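Local structure of putative sugar ABC transporter (5ULB) at residues F216-Y221 / N241-L246; L234-I239 / K255-V260; R289-P294 / K312-W317. The protein probably binds a methylthioribose-type sugar in the periplasm and delivers it to an ABC transporter, here holding its seleno-methyl analogue in both anomeric forms. All blocks are in the same frame, centred on the assembly; numbering follows the deposited sequence.

Contact 1: F216-Y221 / N241-L246; sequences FTQGAY and NQDLQL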
loop_
_atom_site.group_PDB
_atom_site.type_symbol
_atom_site.label_atom_id
_atom_site.label_comp_id
_atom_site.label_asym_id
_atom_site.label_seq_id
_atom_site.Cartn_x
_atom_site.Cartn_y
_atom_site.Cartn_z
ATOM N N PHE A 216 3.581 -1.895 -11.100
ATOM C CA PHE A 216 4.576 -2.485 -11.955
ATOM C C PHE A 216 4.074 -3.786 -12.566
ATOM O O PHE A 216 4.225 -3.971 -13.789
ATOM C CB PHE A 216 5.888 -2.779 -11.182
ATOM C CG PHE A 216 6.628 -1.596 -10.604
ATOM C CD1 PHE A 216 6.697 -0.374 -11.245
ATOM C CD2 PHE A 216 7.332 -1.709 -9.396
ATOM C CE1 PHE A 216 7.458 0.658 -10.735
ATOM C CE2 PHE A 216 8.079 -0.694 -8.881
ATOM C CZ PHE A 216 8.142 0.487 -9.561
ATOM N N THR A 217 3.511 -4.669 -11.783
ATOM C CA THR A 217 3.115 -5.958 -12.281
ATOM C C THR A 217 2.042 -5.807 -13.354
ATOM O O THR A 217 2.079 -6.556 -14.331
ATOM C CB THR A 217 2.596 -6.817 -11.139
ATOM O OG1 THR A 217 3.551 -6.750 -10.063
ATOM C CG2 THR A 217 2.418 -8.262 -11.568
ATOM N N GLN A 218 1.134 -4.827 -13.210
ATOM C CA GLN A 218 0.163 -4.612 -14.263
ATOM C C GLN A 218 0.831 -4.292 -15.583
ATOM O O GLN A 218 0.357 -4.752 -16.662
ATOM C CB GLN A 218 -0.770 -3.483 -13.839
ATOM C CG GLN A 218 -1.761 -3.831 -12.753
ATOM C CD GLN A 218 -2.340 -2.634 -12.023
ATOM O OE1 GLN A 218 -2.037 -1.443 -12.378
ATOM N NE2 GLN A 218 -3.123 -2.897 -10.995
ATOM N N GLY A 219 1.848 -3.440 -15.539
ATOM C CA GLY A 219 2.533 -3.141 -16.791
ATOM C C GLY A 219 3.270 -4.309 -17.348
ATOM O O GLY A 219 3.332 -4.577 -18.587
ATOM N N ALA A 220 3.963 -5.090 -16.467
ATOM C CA ALA A 220 4.620 -6.320 -16.969
ATOM C C ALA A 220 3.642 -7.265 -17.570
ATOM O O ALA A 220 3.970 -7.882 -18.588
ATOM C CB ALA A 220 5.369 -6.968 -15.843
ATOM N N TYR A 221 2.497 -7.432 -16.975
ATOM C CA TYR A 221 1.449 -8.298 -17.496
ATOM C C TYR A 221 1.060 -7.934 -18.947
ATOM O O TYR A 221 0.993 -8.749 -19.843
ATOM C CB TYR A 221 0.224 -8.279 -16.594
ATOM C CG TYR A 221 -0.885 -9.169 -17.061
ATOM C CD1 TYR A 221 -1.824 -8.730 -18.037
ATOM C CD2 TYR A 221 -1.017 -10.465 -16.632
ATOM C CE1 TYR A 221 -2.783 -9.529 -18.549
ATOM C CE2 TYR A 221 -2.048 -11.262 -17.104
ATOM C CZ TYR A 221 -2.923 -10.808 -18.087
ATOM O OH TYR A 221 -3.846 -11.637 -18.552
ATOM N N ASN A 241 -8.694 -4.344 -8.080
ATOM C CA ASN A 241 -9.699 -4.969 -8.912
ATOM C C ASN A 241 -9.081 -5.404 -10.211
ATOM O O ASN A 241 -9.420 -6.514 -10.708
ATOM C CB ASN A 241 -10.859 -4.024 -9.174
ATOM C CG ASN A 241 -11.706 -3.744 -7.966
ATOM O OD1 ASN A 241 -11.664 -4.447 -6.910
ATOM N ND2 ASN A 241 -12.540 -2.695 -8.096
ATOM N N GLN A 242 -8.257 -4.599 -10.834
ATOM C CA GLN A 242 -7.594 -4.953 -12.083
ATOM C C GLN A 242 -6.817 -6.250 -11.965
ATOM O O GLN A 242 -6.914 -7.114 -12.804
ATOM C CB GLN A 242 -6.673 -3.801 -12.572
ATOM C CG GLN A 242 -6.001 -4.086 -13.922
ATOM C CD GLN A 242 -4.974 -3.034 -14.438
ATOM O OE1 GLN A 242 -4.825 -2.001 -13.843
ATOM N NE2 GLN A 242 -4.292 -3.325 -15.521
ATOM N N ASP A 243 -6.055 -6.372 -10.895
ATOM C CA ASP A 243 -5.200 -7.580 -10.782
ATOM C C ASP A 243 -6.047 -8.821 -10.743
ATOM O O ASP A 243 -5.664 -9.856 -11.295
ATOM C CB ASP A 243 -4.361 -7.527 -9.432
ATOM C CG ASP A 243 -3.554 -6.364 -9.248
ATOM O OD1 ASP A 243 -3.276 -5.569 -10.153
ATOM O OD2 ASP A 243 -3.112 -6.162 -8.046
ATOM N N LEU A 244 -7.160 -8.764 -9.983
ATOM C CA LEU A 244 -8.065 -9.927 -9.928
ATOM C C LEU A 244 -8.575 -10.289 -11.307
ATOM O O LEU A 244 -8.691 -11.491 -11.642
ATOM C CB LEU A 244 -9.172 -9.644 -8.962
ATOM C CG LEU A 244 -8.711 -9.402 -7.510
ATOM C CD1 LEU A 244 -9.823 -8.855 -6.686
ATOM C CD2 LEU A 244 -8.159 -10.718 -6.855
ATOM N N GLN A 245 -8.977 -9.321 -12.106
ATOM C CA GLN A 245 -9.367 -9.601 -13.513
ATOM C C GLN A 245 -8.202 -10.198 -14.322
ATOM O O GLN A 245 -8.409 -11.129 -15.078
ATOM C CB GLN A 245 -9.896 -8.316 -14.177
ATOM C CG GLN A 245 -11.232 -7.768 -13.662
ATOM C CD GLN A 245 -12.435 -8.662 -14.037
ATOM O OE1 GLN A 245 -12.676 -9.721 -13.404
ATOM N NE2 GLN A 245 -13.143 -8.320 -15.144
ATOM N N LEU A 246 -7.031 -9.630 -14.146
ATOM C CA LEU A 246 -5.878 -10.156 -14.923
ATOM C C LEU A 246 -5.552 -11.601 -14.524
ATOM O O LEU A 246 -5.196 -12.350 -15.400
ATOM C CB LEU A 246 -4.686 -9.266 -14.819
ATOM C CG LEU A 246 -4.916 -7.811 -15.320
ATOM C CD1 LEU A 246 -3.674 -6.978 -15.053
ATOM C CD2 LEU A 246 -5.384 -7.704 -16.703
#
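Two neighbouring helices on one face of the mixed, largely parallel sheet in a periplasmic binding protein lobe, 214-226 and 241-248, meet through residues 216-221 and 241-246. The axes of the two short segments run 34° apart, 10.7 Å at closest approach, so long side chains bridge the gap. Gln218 reaches across extended, with CG anti to the carbonyl carbon, and its NE2 donates to Asp243 OD1 at 2.8 Å. The bond is nearly straight (165°), lies close to the amide plane and meets the syn lone pair of the carboxylate. The same NE2 is bonded to Asp32, so two carboxylates grip one amide and fix its rotation. Alongside, the amide of Gln242 stacks on that of Gln218, the planes 25° apart. In these Rossmann-like lobes helices follow strands of the sheet, and strand 254-259 lends Trp254, which touches Asp243, Leu246 and Tyr221. One turn further along, Tyr221 has CG anti to the backbone N, which presents a ring face to Leu246. Leu246 CB sits 4.0 Å from the centroid of the Tyr221 ring in a CH-pi contact, almost on the normal, while Leu246 CD2 approaches Tyr221 CE1 at 3.7 Å. The Tyr221 hydroxyl hydrogen-bonds Glu249 and Gln225.

Contact 2: L234-I239 / K255-V260; sequences LYSIDI and KVSVAV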
loop_
_atom_site.group_PDB
_atom_site.type_symbol
_atom_site.label_atom_id
_atom_site.label_comp_id
_atom_site.label_asym_id
_atom_site.label_seq_id
_atom_site.Cartn_x
_atom_site.Cartn_y
_atom_site.Cartn_z
ATOM N N LEU A 234 4.422 -14.525 -13.268
ATOM C CA LEU A 234 4.444 -13.310 -12.493
ATOM C C LEU A 234 4.042 -13.534 -11.009
ATOM O O LEU A 234 3.040 -14.230 -10.761
ATOM C CB LEU A 234 3.451 -12.221 -12.965
ATOM C CG LEU A 234 3.560 -11.674 -14.282
ATOM C CD1 LEU A 234 2.351 -10.801 -14.657
ATOM C CD2 LEU A 234 4.854 -10.855 -14.358
ATOM N N TYR A 235 4.808 -12.941 -10.109
ATOM C CA TYR A 235 4.579 -13.041 -8.658
ATOM C C TYR A 235 4.589 -11.622 -8.157
ATOM O O TYR A 235 5.564 -10.917 -8.329
ATOM C CB TYR A 235 5.727 -13.854 -8.051
ATOM C CG TYR A 235 5.803 -15.280 -8.554
ATOM C CD1 TYR A 235 6.357 -15.562 -9.777
ATOM C CD2 TYR A 235 5.223 -16.334 -7.861
ATOM C CE1 TYR A 235 6.359 -16.859 -10.279
ATOM C CE2 TYR A 235 5.212 -17.612 -8.346
ATOM C CZ TYR A 235 5.808 -17.858 -9.541
ATOM O OH TYR A 235 5.781 -19.117 -10.075
ATOM N N SER A 236 3.488 -11.214 -7.472
ATOM C CA SER A 236 3.334 -9.821 -7.060
ATOM C C SER A 236 3.038 -9.634 -5.605
ATOM O O SER A 236 2.431 -10.452 -4.927
ATOM C CB SER A 236 2.168 -9.214 -7.936
ATOM O OG SER A 236 2.172 -7.785 -7.931
ATOM N N ILE A 237 3.320 -8.404 -5.198
ATOM C CA ILE A 237 2.803 -7.761 -3.989
ATOM C C ILE A 237 1.650 -6.829 -4.405
ATOM O O ILE A 237 1.667 -6.286 -5.552
ATOM C CB ILE A 237 3.943 -7.035 -3.281
ATOM C CG1 ILE A 237 4.985 -8.085 -2.766
ATOM C CG2 ILE A 237 3.455 -6.180 -2.124
ATOM C CD1 ILE A 237 6.247 -7.545 -2.221
ATOM N N ASP A 238 0.706 -6.683 -3.539
ATOM C CA ASP A 238 -0.475 -5.836 -3.670
ATOM C C ASP A 238 -1.651 -6.456 -4.410
ATOM O O ASP A 238 -1.439 -7.403 -5.152
ATOM C CB ASP A 238 -0.229 -4.432 -4.243
ATOM C CG ASP A 238 0.862 -3.660 -3.601
ATOM O OD1 ASP A 238 0.931 -3.636 -2.325
ATOM O OD2 ASP A 238 1.671 -3.016 -4.365
ATOM N N ILE A 239 -2.841 -5.900 -4.235
ATOM C CA ILE A 239 -3.983 -6.350 -4.990
ATOM C C ILE A 239 -4.871 -5.174 -5.298
ATOM O O ILE A 239 -4.864 -4.142 -4.638
ATOM C CB ILE A 239 -4.837 -7.406 -4.176
ATOM C CG1 ILE A 239 -5.744 -8.257 -5.018
ATOM C CG2 ILE A 239 -5.555 -6.780 -2.998
ATOM C CD1 ILE A 239 -5.005 -9.123 -6.012
ATOM N N LYS A 255 0.442 -15.438 -11.134
ATOM C CA LYS A 255 0.288 -16.591 -10.267
ATOM C C LYS A 255 -0.124 -16.289 -8.827
ATOM O O LYS A 255 -0.841 -17.102 -8.238
ATOM C CB LYS A 255 1.604 -17.384 -10.225
ATOM C CG LYS A 255 2.102 -17.924 -11.440
ATOM C CD LYS A 255 1.043 -18.521 -12.298
ATOM C CE LYS A 255 0.901 -19.871 -11.904
ATOM N NZ LYS A 255 1.517 -20.601 -13.108
ATOM N N VAL A 256 0.313 -15.162 -8.293
ATOM C CA VAL A 256 0.053 -14.877 -6.881
ATOM C C VAL A 256 0.141 -13.384 -6.687
ATOM O O VAL A 256 0.961 -12.707 -7.314
ATOM C CB VAL A 256 0.942 -15.579 -5.965
ATOM C CG1 VAL A 256 2.385 -15.105 -5.957
ATOM C CG2 VAL A 256 0.501 -15.582 -4.492
ATOM N N SER A 257 -0.674 -12.901 -5.729
ATOM C CA SER A 257 -0.544 -11.559 -5.177
ATOM C C SER A 257 -0.529 -11.764 -3.658
ATOM O O SER A 257 -1.434 -12.416 -3.110
ATOM C CB SER A 257 -1.702 -10.637 -5.493
ATOM O OG SER A 257 -1.540 -10.042 -6.802
ATOM N N VAL A 258 0.391 -11.119 -2.971
ATOM C CA VAL A 258 0.464 -11.125 -1.517
ATOM C C VAL A 258 0.146 -9.672 -1.086
ATOM O O VAL A 258 0.865 -8.783 -1.564
ATOM C CB VAL A 258 1.826 -11.613 -1.015
ATOM C CG1 VAL A 258 1.781 -11.677 0.491
ATOM C CG2 VAL A 258 2.136 -12.980 -1.583
ATOM N N ALA A 259 -0.894 -9.520 -0.267
ATOM C CA ALA A 259 -1.430 -8.138 -0.161
ATOM C C ALA A 259 -2.193 -7.883 1.118
ATOM O O ALA A 259 -2.705 -8.800 1.742
ATOM C CB ALA A 259 -2.366 -7.900 -1.344
ATOM N N VAL A 260 -2.238 -6.599 1.443
ATOM C CA VAL A 260 -3.123 -6.016 2.433
ATOM C C VAL A 260 -4.131 -5.168 1.682
ATOM O O VAL A 260 -3.750 -4.473 0.703
ATOM C CB VAL A 260 -2.332 -5.148 3.476
ATOM C CG1 VAL A 260 -3.231 -4.525 4.493
ATOM C CG2 VAL A 260 -1.207 -5.953 4.147
HETATM O O HOH W 1 -0.116 -4.991 -0.175
HETATM O O HOH W 2 -2.547 -4.064 -1.805
#
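Parallel strand pairing in the buried sheet joins residues 234-239 to 255-260 and ends at the sugar pocket. Lys255 N donates to Leu234 O, Ser236 N to Val256 O, Val258 N to Ser236 O and Asp238 N to Val258 O, each at 2.9 Å; those to Val256 O and Val258 O come in above the carbonyl plane, the others within it. Tyr235, Ile237, Val256 and Val258 lie on the face towards helix 124-138, Ser236 and Ser257 on the other. Tyr235 lies beside Lys255, whose CB is over the rim of one ring face, and Val256 CG1 comes within 3.6 Å of Tyr235 CD2; the Tyr235 hydroxyl bonds Asp138. The pair forms the two strands of a beta-alpha-beta unit with helix 241-248 between them in the chain, and the pocket opens, as usual in this fold, at the strands' carboxyl ends. There Asp238, with phi 85°, turns its carboxylate to the ligand: OD2 accepts from Asp214 N, and OD1 lies close to O2 of either anomer. A water donates to Asp238 OD1 at 2.7 Å and accepts from Val260 N. Ser257 OG donates to Asp238 O at 3.1 Å, nearly along the C=O axis, and bonds Trp254.

Contact 3: R289-P294 / K312-W317; sequences RAASIP and KIIPGW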
loop_
_atom_site.group_PDB
_atom_site.type_symbol
_atom_site.label_atom_id
_atom_site.label_comp_id
_atom_site.label_asym_id
_atom_site.label_seq_id
_atom_site.Cartn_x
_atom_site.Cartn_y
_atom_site.Cartn_z
ATOM N N ARG A 289 -1.130 -7.047 8.537
ATOM C CA ARG A 289 -0.875 -8.453 8.074
ATOM C C ARG A 289 -1.477 -8.701 6.711
ATOM O O ARG A 289 -2.663 -8.331 6.461
ATOM C CB ARG A 289 -1.490 -9.460 9.121
ATOM C CG ARG A 289 -0.788 -9.400 10.445
ATOM C CD ARG A 289 -1.041 -10.589 11.363
ATOM N NE ARG A 289 -0.767 -10.067 12.724
ATOM C CZ ARG A 289 -1.724 -9.578 13.454
ATOM N NH1 ARG A 289 -2.917 -9.673 12.931
ATOM N NH2 ARG A 289 -1.519 -9.087 14.633
ATOM N N ALA A 290 -0.758 -9.451 5.910
ATOM C CA ALA A 290 -1.232 -9.706 4.506
ATOM C C ALA A 290 -1.734 -11.092 4.351
ATOM O O ALA A 290 -1.534 -11.981 5.229
ATOM C CB ALA A 290 -0.150 -9.515 3.524
ATOM N N ALA A 291 -2.452 -11.339 3.269
ATOM C CA ALA A 291 -2.902 -12.609 2.825
ATOM C C ALA A 291 -2.281 -12.924 1.480
ATOM O O ALA A 291 -2.019 -12.030 0.680
ATOM C CB ALA A 291 -4.439 -12.643 2.697
ATOM N N SER A 292 -2.058 -14.217 1.235
ATOM C CA SER A 292 -1.516 -14.648 -0.016
ATOM C C SER A 292 -2.693 -15.167 -0.881
ATOM O O SER A 292 -3.363 -16.131 -0.490
ATOM C CB SER A 292 -0.502 -15.757 0.176
ATOM O OG SER A 292 0.542 -15.243 1.052
ATOM N N ILE A 293 -2.820 -14.568 -2.060
ATOM C CA ILE A 293 -3.967 -14.779 -2.917
ATOM C C ILE A 293 -3.500 -15.549 -4.160
ATOM O O ILE A 293 -2.833 -15.001 -5.007
ATOM C CB ILE A 293 -4.629 -13.447 -3.368
ATOM C CG1 ILE A 293 -4.952 -12.571 -2.179
ATOM C CG2 ILE A 293 -5.873 -13.683 -4.264
ATOM C CD1 ILE A 293 -5.270 -11.136 -2.503
ATOM N N PRO A 294 -3.811 -16.815 -4.252
ATOM C CA PRO A 294 -3.367 -17.661 -5.444
ATOM C C PRO A 294 -4.321 -17.522 -6.635
ATOM O O PRO A 294 -5.520 -17.478 -6.469
ATOM C CB PRO A 294 -3.355 -19.100 -4.931
ATOM C CG PRO A 294 -4.434 -19.066 -3.859
ATOM C CD PRO A 294 -4.522 -17.678 -3.259
ATOM N N LYS A 312 -15.441 -13.051 0.878
ATOM C CA LYS A 312 -16.252 -14.187 0.779
ATOM C C LYS A 312 -15.497 -15.382 0.508
ATOM O O LYS A 312 -16.038 -16.452 0.793
ATOM C CB LYS A 312 -17.341 -14.070 -0.327
ATOM C CG LYS A 312 -18.139 -12.758 -0.182
ATOM C CD LYS A 312 -19.612 -13.014 -0.484
ATOM C CE LYS A 312 -20.467 -11.776 -0.252
ATOM N NZ LYS A 312 -20.502 -10.957 -1.488
ATOM N N ILE A 313 -14.264 -15.276 0.055
ATOM C CA ILE A 313 -13.450 -16.449 -0.280
ATOM C C ILE A 313 -12.118 -16.525 0.417
ATOM O O ILE A 313 -11.397 -17.464 0.253
ATOM C CB ILE A 313 -13.280 -16.587 -1.867
ATOM C CG1 ILE A 313 -12.632 -15.337 -2.470
ATOM C CG2 ILE A 313 -14.610 -16.950 -2.500
ATOM C CD1 ILE A 313 -12.349 -15.468 -3.951
ATOM N N ILE A 314 -11.781 -15.479 1.167
ATOM C CA ILE A 314 -10.588 -15.407 1.990
ATOM C C ILE A 314 -11.050 -14.955 3.364
ATOM O O ILE A 314 -11.316 -13.783 3.643
ATOM C CB ILE A 314 -9.533 -14.429 1.428
ATOM C CG1 ILE A 314 -9.177 -14.782 0.032
ATOM C CG2 ILE A 314 -8.371 -14.191 2.420
ATOM C CD1 ILE A 314 -8.202 -13.830 -0.560
ATOM N N PRO A 315 -11.203 -15.910 4.283
ATOM C CA PRO A 315 -11.685 -15.597 5.635
ATOM C C PRO A 315 -10.887 -14.492 6.247
ATOM O O PRO A 315 -9.656 -14.614 6.267
ATOM C CB PRO A 315 -11.395 -16.859 6.411
ATOM C CG PRO A 315 -11.656 -17.950 5.390
ATOM C CD PRO A 315 -11.058 -17.400 4.089
ATOM N N GLY A 316 -11.612 -13.437 6.675
ATOM C CA GLY A 316 -11.111 -12.329 7.332
ATOM C C GLY A 316 -10.420 -11.223 6.498
ATOM O O GLY A 316 -9.984 -10.183 7.058
ATOM N N TRP A 317 -10.472 -11.339 5.190
ATOM C CA TRP A 317 -9.858 -10.362 4.314
ATOM C C TRP A 317 -10.435 -8.964 4.568
ATOM O O TRP A 317 -11.652 -8.702 4.621
ATOM C CB TRP A 317 -10.103 -10.716 2.870
ATOM C CG TRP A 317 -9.720 -9.597 1.988
ATOM C CD1 TRP A 317 -10.590 -8.667 1.404
ATOM C CD2 TRP A 317 -8.428 -9.285 1.587
ATOM N NE1 TRP A 317 -9.847 -7.837 0.664
ATOM C CE2 TRP A 317 -8.516 -8.150 0.764
ATOM C CE3 TRP A 317 -7.136 -9.839 1.821
ATOM C CZ2 TRP A 317 -7.364 -7.609 0.170
ATOM C CZ3 TRP A 317 -6.077 -9.263 1.306
ATOM C CH2 TRP A 317 -6.202 -8.158 0.476
#
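Four apolar side chains carry the contact between the strand end 289-294 and the loop 312-317: Ala291 and Ile293 from the strand, Ile314 and Trp317 from the loop. The methyl of Ala291 sits at the edge of the Trp317 indole, near its plane, with CB 4.0 Å from Trp317 CE3 and equally near CZ3. The same methyl also touches Ile314 CG2, more loosely, at 4.2 Å. Ile293 and Ile314 cross at about a right angle, and the closest pair is Ile293 CG1 with Ile314 CD1 at 3.8 Å. Ile293 CD1 also reaches obliquely to Trp317 CH2, at 4.3 Å. Trp317 swings its indole towards the strand with CG anti to the backbone N (chi1 169°). A type II beta turn from Ile314 to Trp317, closed by Trp317 N on Ile314 O at 3.0 Å, places both loop side chains together; Gly316 takes its positive phi (79°). Further out, the strand is held to its neighbour by backbone bonds of Ala291 with Ala259 and Ile293 with Ser257, while Ile239 and Leu310 touch the indole and Leu297 packs on Ile314. Trp317 NE1 makes a weak hydrogen bond to Val307 O. With no hydrogen bond between the two segments, the loop between helices 295-299 and 327-335 is laid against the sheet here by apolar packing, so the fit rests on the shapes of the four side chains and not on directional bonds between the segments.

Contacts 1 and 2 are buried and interlock along the chain: helix 214-226, strand 233-237, helix 241-248 and strand 254-259 follow one another, and the segments of the two contacts alternate. They meet where Thr217 OG1 lies 2.7 Å from Ser236 OG, a probable hydrogen bond, and where Leu244 packs on Ile239. Contact 3 is only partly buried and joins the same sheet through strand 285-294, the neighbour of 254-259. Chemistry follows place: backbone bonding within the sheet and a ligand-facing aspartate just past the strand end, amide, carboxylate and ring contacts between helices, and purely apolar packing where the late loop lies on the sheet. Contacts 1 and 3 do not touch.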